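Local coordinates for peroxisomal membrane protein LPX1 (Saccharomyces cerevisiae, PDB 2Y6U) that hydrolyses lipid esters in peroxisomes, with acyl esterase, lipase and phospholipase A activity, at residues Q94-D99 with T110-I115; D116-V121 with G148-A153. All blocks are in the same frame, centred on the assembly; numbering follows the deposited sequence.

Interaction 1: residues Q94-D99 with T110-I115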
loop_
_atom_site.group_PDB
_atom_site.type_symbol
_atom_site.label_atom_id
_atom_site.label_comp_id
_atom_site.label_asym_id
_atom_site.label_seq_id
_atom_site.Cartn_x
_atom_site.Cartn_y
_atom_site.Cartn_z
ATOM N N GLN A 94 -15.261 -2.329 -8.405
ATOM C CA GLN A 94 -14.627 -3.169 -7.362
ATOM C C GLN A 94 -14.819 -4.645 -7.762
ATOM O O GLN A 94 -15.735 -4.983 -8.534
ATOM C CB GLN A 94 -15.328 -2.902 -6.057
ATOM C CG GLN A 94 -15.065 -1.498 -5.483
ATOM C CD GLN A 94 -13.585 -1.340 -5.162
ATOM O OE1 GLN A 94 -13.016 -2.057 -4.344
ATOM N NE2 GLN A 94 -12.960 -0.371 -5.791
ATOM N N VAL A 95 -13.998 -5.546 -7.185
ATOM C CA VAL A 95 -13.928 -6.945 -7.624
ATOM C C VAL A 95 -15.258 -7.653 -7.616
ATOM O O VAL A 95 -15.483 -8.525 -8.456
ATOM C CB VAL A 95 -12.907 -7.804 -6.787
ATOM C CG1 VAL A 95 -11.424 -7.422 -7.086
ATOM C CG2 VAL A 95 -13.264 -7.775 -5.295
ATOM N N ASN A 96 -16.143 -7.283 -6.673
ATOM C CA ASN A 96 -17.418 -7.921 -6.567
ATOM C C ASN A 96 -18.627 -7.140 -7.082
ATOM O O ASN A 96 -19.742 -7.397 -6.684
ATOM C CB ASN A 96 -17.590 -8.380 -5.086
ATOM C CG ASN A 96 -17.670 -7.236 -4.135
ATOM O OD1 ASN A 96 -17.269 -6.136 -4.472
ATOM N ND2 ASN A 96 -18.265 -7.474 -2.955
ATOM N N HIS A 97 -18.351 -6.155 -7.928
ATOM C CA HIS A 97 -19.342 -5.289 -8.562
ATOM C C HIS A 97 -19.214 -5.276 -10.115
ATOM O O HIS A 97 -18.124 -5.430 -10.631
ATOM C CB HIS A 97 -19.223 -3.843 -8.050
ATOM C CG HIS A 97 -19.638 -3.671 -6.610
ATOM N ND1 HIS A 97 -18.847 -4.115 -5.555
ATOM C CD2 HIS A 97 -20.693 -3.018 -6.053
ATOM C CE1 HIS A 97 -19.490 -3.858 -4.418
ATOM N NE2 HIS A 97 -20.555 -3.121 -4.683
ATOM N N GLY A 98 -20.304 -4.999 -10.815
ATOM C CA GLY A 98 -20.216 -4.595 -12.236
ATOM C C GLY A 98 -19.491 -5.637 -13.058
ATOM O O GLY A 98 -19.720 -6.837 -12.911
ATOM N N ASP A 99 -18.625 -5.160 -13.953
ATOM C CA ASP A 99 -17.974 -6.027 -14.943
ATOM C C ASP A 99 -16.905 -6.809 -14.249
ATOM O O ASP A 99 -16.545 -7.914 -14.724
ATOM C CB ASP A 99 -17.439 -5.201 -16.114
ATOM C CG ASP A 99 -18.560 -4.675 -17.023
ATOM O OD1 ASP A 99 -19.599 -5.345 -17.208
ATOM O OD2 ASP A 99 -18.383 -3.575 -17.575
ATOM N N THR A 110 -16.459 -14.780 0.889
ATOM C CA THR A 110 -17.379 -14.029 1.763
ATOM C C THR A 110 -16.715 -12.776 2.372
ATOM O O THR A 110 -17.402 -11.889 2.876
ATOM C CB THR A 110 -17.891 -14.894 2.858
ATOM O OG1 THR A 110 -16.768 -15.405 3.589
ATOM C CG2 THR A 110 -18.680 -16.086 2.209
ATOM N N ASN A 111 -15.411 -12.645 2.242
ATOM C CA ASN A 111 -14.754 -11.554 2.958
ATOM C C ASN A 111 -14.391 -10.426 1.948
ATOM O O ASN A 111 -13.321 -10.479 1.389
ATOM C CB ASN A 111 -13.543 -12.150 3.713
ATOM C CG ASN A 111 -12.727 -11.085 4.638
ATOM O OD1 ASN A 111 -13.121 -9.985 4.693
ATOM N ND2 ASN A 111 -11.729 -11.556 5.415
ATOM N N PHE A 112 -15.232 -9.409 1.772
ATOM C CA PHE A 112 -14.833 -8.286 0.974
ATOM C C PHE A 112 -14.375 -7.124 1.881
ATOM O O PHE A 112 -15.173 -6.498 2.623
ATOM C CB PHE A 112 -15.970 -7.856 0.048
ATOM C CG PHE A 112 -15.660 -6.649 -0.725
ATOM C CD1 PHE A 112 -14.585 -6.621 -1.591
ATOM C CD2 PHE A 112 -16.369 -5.497 -0.522
ATOM C CE1 PHE A 112 -14.254 -5.458 -2.264
ATOM C CE2 PHE A 112 -16.103 -4.377 -1.280
ATOM C CZ PHE A 112 -15.082 -4.317 -2.079
ATOM N N ASN A 113 -13.055 -6.904 1.888
ATOM C CA ASN A 113 -12.425 -5.990 2.822
ATOM C C ASN A 113 -12.219 -4.686 1.998
ATOM O O ASN A 113 -11.521 -4.663 0.951
ATOM C CB ASN A 113 -11.085 -6.611 3.293
ATOM C CG ASN A 113 -10.284 -5.677 4.164
ATOM O OD1 ASN A 113 -9.970 -4.546 3.697
ATOM N ND2 ASN A 113 -9.863 -6.124 5.345
ATOM N N TRP A 114 -12.788 -3.577 2.431
ATOM C CA TRP A 114 -12.816 -2.391 1.563
ATOM C C TRP A 114 -11.400 -1.839 1.393
ATOM O O TRP A 114 -11.160 -1.123 0.397
ATOM C CB TRP A 114 -13.710 -1.307 2.151
ATOM C CG TRP A 114 -15.151 -1.615 2.207
ATOM C CD1 TRP A 114 -15.778 -2.778 1.800
ATOM C CD2 TRP A 114 -16.155 -0.745 2.619
ATOM N NE1 TRP A 114 -17.119 -2.703 2.061
ATOM C CE2 TRP A 114 -17.407 -1.440 2.470
ATOM C CE3 TRP A 114 -16.166 0.556 3.132
ATOM C CZ2 TRP A 114 -18.604 -0.871 2.830
ATOM C CZ3 TRP A 114 -17.339 1.155 3.392
ATOM C CH2 TRP A 114 -18.589 0.409 3.321
ATOM N N ILE A 115 -10.491 -2.139 2.340
ATOM C CA ILE A 115 -9.089 -1.714 2.241
ATOM C C ILE A 115 -8.375 -2.469 1.090
ATOM O O ILE A 115 -7.583 -1.888 0.343
ATOM C CB ILE A 115 -8.343 -1.769 3.513
ATOM C CG1 ILE A 115 -9.027 -0.922 4.626
ATOM C CG2 ILE A 115 -6.851 -1.231 3.282
ATOM C CD1 ILE A 115 -8.465 -1.099 6.001
#
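Phe112 lays its ring against Gln94, Val95 and Asn96 in this alpha/beta-hydrolase, where a type I beta turn from Gln94 to His97, following strand 84-92, meets the approach to helix 114-125. The dense part of the contact is the Phe112 ring. Its CG stands anti to the backbone N (chi1 176°), which sends the ring out toward the turn. Over one face lies the amide of Asn96: OD1 sits 3.6 Å above the plane at the ring centre, and Asn96 ND2 comes to 3.5 Å from Phe112 CG. Amide and ring planes are 41° apart, so the amide is tilted over the face rather than stacked flat on it. Asn96 ND2 is bonded to Gln261 OE1, and Asn96 OD1 takes a weak, bent hydrogen bond from His97 ND1; the two partners would limit rotation of the amide. Val95 approaches the ring obliquely, with CG2 3.9 Å from Phe112 CE1. Gln94, bent at chi2, brings OE1 to the ring edge, near its plane, 3.8 Å from Phe112 CZ. Met146 of helix 146-157 also packs on Phe112.

Away from the ring the two segments diverge, and no hydrogen bond joins them. Asp99, Asn111 and Asn113 are the partly exposed residues of this loose side. Asp99 turns to salt bridges with Lys65 and Lys256. Asn111 bonds to Pro21 and Asn268 instead of the turn, and Thr110 packs on Ala370 of the second subunit. Just past Phe112, Asn113 is the N-cap of helix 114-125: its OD1 accepts a weak bond from Ile115 N at 2.8 Å, N-H...O angle 124°, and is bonded to Asp116 N as well.

Interaction 2: residues D116-V121 with G148-A153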
loop_
_atom_site.group_PDB
_atom_site.type_symbol
_atom_site.label_atom_id
_atom_site.label_comp_id
_atom_site.label_asym_id
_atom_site.label_seq_id
_atom_site.Cartn_x
_atom_site.Cartn_y
_atom_site.Cartn_z
ATOM N N ASP A 116 -8.646 -3.752 0.957
ATOM C CA ASP A 116 -8.204 -4.539 -0.248
ATOM C C ASP A 116 -8.714 -3.825 -1.518
ATOM O O ASP A 116 -7.972 -3.668 -2.497
ATOM C CB ASP A 116 -8.748 -5.945 -0.248
ATOM C CG ASP A 116 -8.185 -6.827 0.848
ATOM O OD1 ASP A 116 -7.330 -6.421 1.675
ATOM O OD2 ASP A 116 -8.705 -8.012 0.954
ATOM N N GLY A 117 -9.970 -3.414 -1.522
ATOM C CA GLY A 117 -10.520 -2.684 -2.642
ATOM C C GLY A 117 -9.765 -1.332 -2.906
ATOM O O GLY A 117 -9.568 -0.950 -4.038
ATOM N N ALA A 118 -9.348 -0.619 -1.841
ATOM C CA ALA A 118 -8.479 0.532 -2.007
ATOM C C ALA A 118 -7.135 0.191 -2.576
ATOM O O ALA A 118 -6.618 0.921 -3.490
ATOM C CB ALA A 118 -8.344 1.373 -0.688
ATOM N N ARG A 119 -6.544 -0.909 -2.145
ATOM C CA ARG A 119 -5.364 -1.392 -2.827
ATOM C C ARG A 119 -5.573 -1.643 -4.371
ATOM O O ARG A 119 -4.627 -1.429 -5.176
ATOM C CB ARG A 119 -4.709 -2.630 -2.128
ATOM C CG ARG A 119 -4.086 -2.336 -0.757
ATOM C CD ARG A 119 -3.154 -3.380 -0.069
ATOM N NE ARG A 119 -4.112 -4.132 0.705
ATOM C CZ ARG A 119 -4.424 -3.970 1.961
ATOM N NH1 ARG A 119 -3.865 -3.162 2.730
ATOM N NH2 ARG A 119 -5.440 -4.611 2.400
ATOM N N ASP A 120 -6.732 -2.129 -4.736
ATOM C CA ASP A 120 -7.065 -2.336 -6.161
ATOM C C ASP A 120 -7.082 -1.001 -6.934
ATOM O O ASP A 120 -6.529 -0.883 -8.034
ATOM C CB ASP A 120 -8.440 -2.992 -6.252
ATOM C CG ASP A 120 -8.422 -4.447 -5.705
ATOM O OD1 ASP A 120 -7.330 -5.062 -5.651
ATOM O OD2 ASP A 120 -9.511 -4.909 -5.293
ATOM N N VAL A 121 -7.674 0.014 -6.283
ATOM C CA VAL A 121 -7.769 1.329 -6.830
ATOM C C VAL A 121 -6.379 1.831 -7.052
ATOM O O VAL A 121 -6.063 2.430 -8.111
ATOM C CB VAL A 121 -8.570 2.262 -5.972
ATOM C CG1 VAL A 121 -8.467 3.746 -6.544
ATOM C CG2 VAL A 121 -10.126 1.830 -5.950
ATOM N N GLY A 148 -16.108 6.389 -0.877
ATOM C CA GLY A 148 -15.611 7.490 -0.046
ATOM C C GLY A 148 -14.671 6.956 0.993
ATOM O O GLY A 148 -13.603 7.559 1.236
ATOM N N PHE A 149 -15.108 5.913 1.690
ATOM C CA PHE A 149 -14.148 5.203 2.594
ATOM C C PHE A 149 -12.843 4.930 1.803
ATOM O O PHE A 149 -11.714 5.119 2.329
ATOM C CB PHE A 149 -14.788 3.918 3.098
ATOM C CG PHE A 149 -13.942 3.095 4.024
ATOM C CD1 PHE A 149 -12.863 2.332 3.507
ATOM C CD2 PHE A 149 -14.214 3.045 5.388
ATOM C CE1 PHE A 149 -12.100 1.539 4.376
ATOM C CE2 PHE A 149 -13.474 2.258 6.248
ATOM C CZ PHE A 149 -12.398 1.496 5.753
ATOM N N GLN A 150 -12.984 4.334 0.616
ATOM C CA GLN A 150 -11.820 3.908 -0.174
ATOM C C GLN A 150 -10.939 5.028 -0.657
ATOM O O GLN A 150 -9.750 4.873 -0.647
ATOM C CB GLN A 150 -12.245 2.986 -1.302
ATOM C CG GLN A 150 -12.831 1.684 -0.760
ATOM C CD GLN A 150 -13.362 0.801 -1.856
ATOM O OE1 GLN A 150 -14.038 1.280 -2.770
ATOM N NE2 GLN A 150 -13.123 -0.485 -1.749
ATOM N N ALA A 151 -11.537 6.185 -0.925
ATOM C CA ALA A 151 -10.760 7.394 -1.257
ATOM C C ALA A 151 -9.807 7.751 -0.122
ATOM O O ALA A 151 -8.659 8.045 -0.343
ATOM C CB ALA A 151 -11.689 8.583 -1.595
ATOM N N LEU A 152 -10.350 7.832 1.095
ATOM C CA LEU A 152 -9.539 8.046 2.288
ATOM C C LEU A 152 -8.441 6.994 2.488
ATOM O O LEU A 152 -7.274 7.326 2.715
ATOM C CB LEU A 152 -10.439 8.099 3.542
ATOM C CG LEU A 152 -11.359 9.276 3.673
ATOM C CD1 LEU A 152 -12.496 9.036 4.749
ATOM C CD2 LEU A 152 -10.510 10.556 4.015
ATOM N N ALA A 153 -8.807 5.721 2.307
ATOM C CA ALA A 153 -7.844 4.656 2.481
ATOM C C ALA A 153 -6.743 4.693 1.437
ATOM O O ALA A 153 -5.603 4.405 1.755
ATOM C CB ALA A 153 -8.540 3.254 2.494
#
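Ala118 and Gln150 bury nearly equal areas where helix 114-125 crosses helix 146-157, the helix that follows the probable nucleophile elbow of the alpha/beta-hydrolase fold. The short segments cross at -67°, their axes approaching to 8.8 Å. Gly117, Ala118 and Ala153 keep the interface slim; the closest CA atoms are those of Ala118 and Gln150, 5.1 Å apart. The Ala118 methyl rests on the opposing helix, with CB 3.8 Å from Gln150 O. One turn further along, Ala153 meets the same methyl, CB to CB 3.7 Å, in a purely apolar touch. On another side of helix 116-121, Arg119 forms a salt bridge with Asp116 and reaches Leu157 O of the second subunit.

Gln150 works differently. With CG anti to its carbonyl carbon (chi1 -64°) and the chain extended beyond, its amide reaches across to the backbone of Gly117, which has no side chain to obstruct it. The amide nitrogen is buried; Trp114 O is its principal acceptor, so the glutamine ties the first turn of helix 114-125 to helix 146-157. Gln150 NE2 packs on the bare backbone there, 3.5 Å from Gly117 CA.

Overall arrangement
Interactions 1 and 2 follow one another along the chain, share helix 114-125 and lie about 11 Å apart, centre to centre. Gln150 NE2 joins them: it lies 3.0 Å from Trp114 O, a probable hydrogen bond, and 3.0 Å from Gln94 OE1, a weak one. The turn at 94-97, the start of helix 114-125 and helix 146-157 thus meet at one amide. Beside it, Trp114 CE3 packs 3.5 Å from Phe149 CG, the two rings edge-to-face. The probable nucleophile elbow, a GxSxG pattern with Gly143, Ser145 and Gly147, is near: Gln150 touches its residues, whereas the Gln94 side chain lies close without contact.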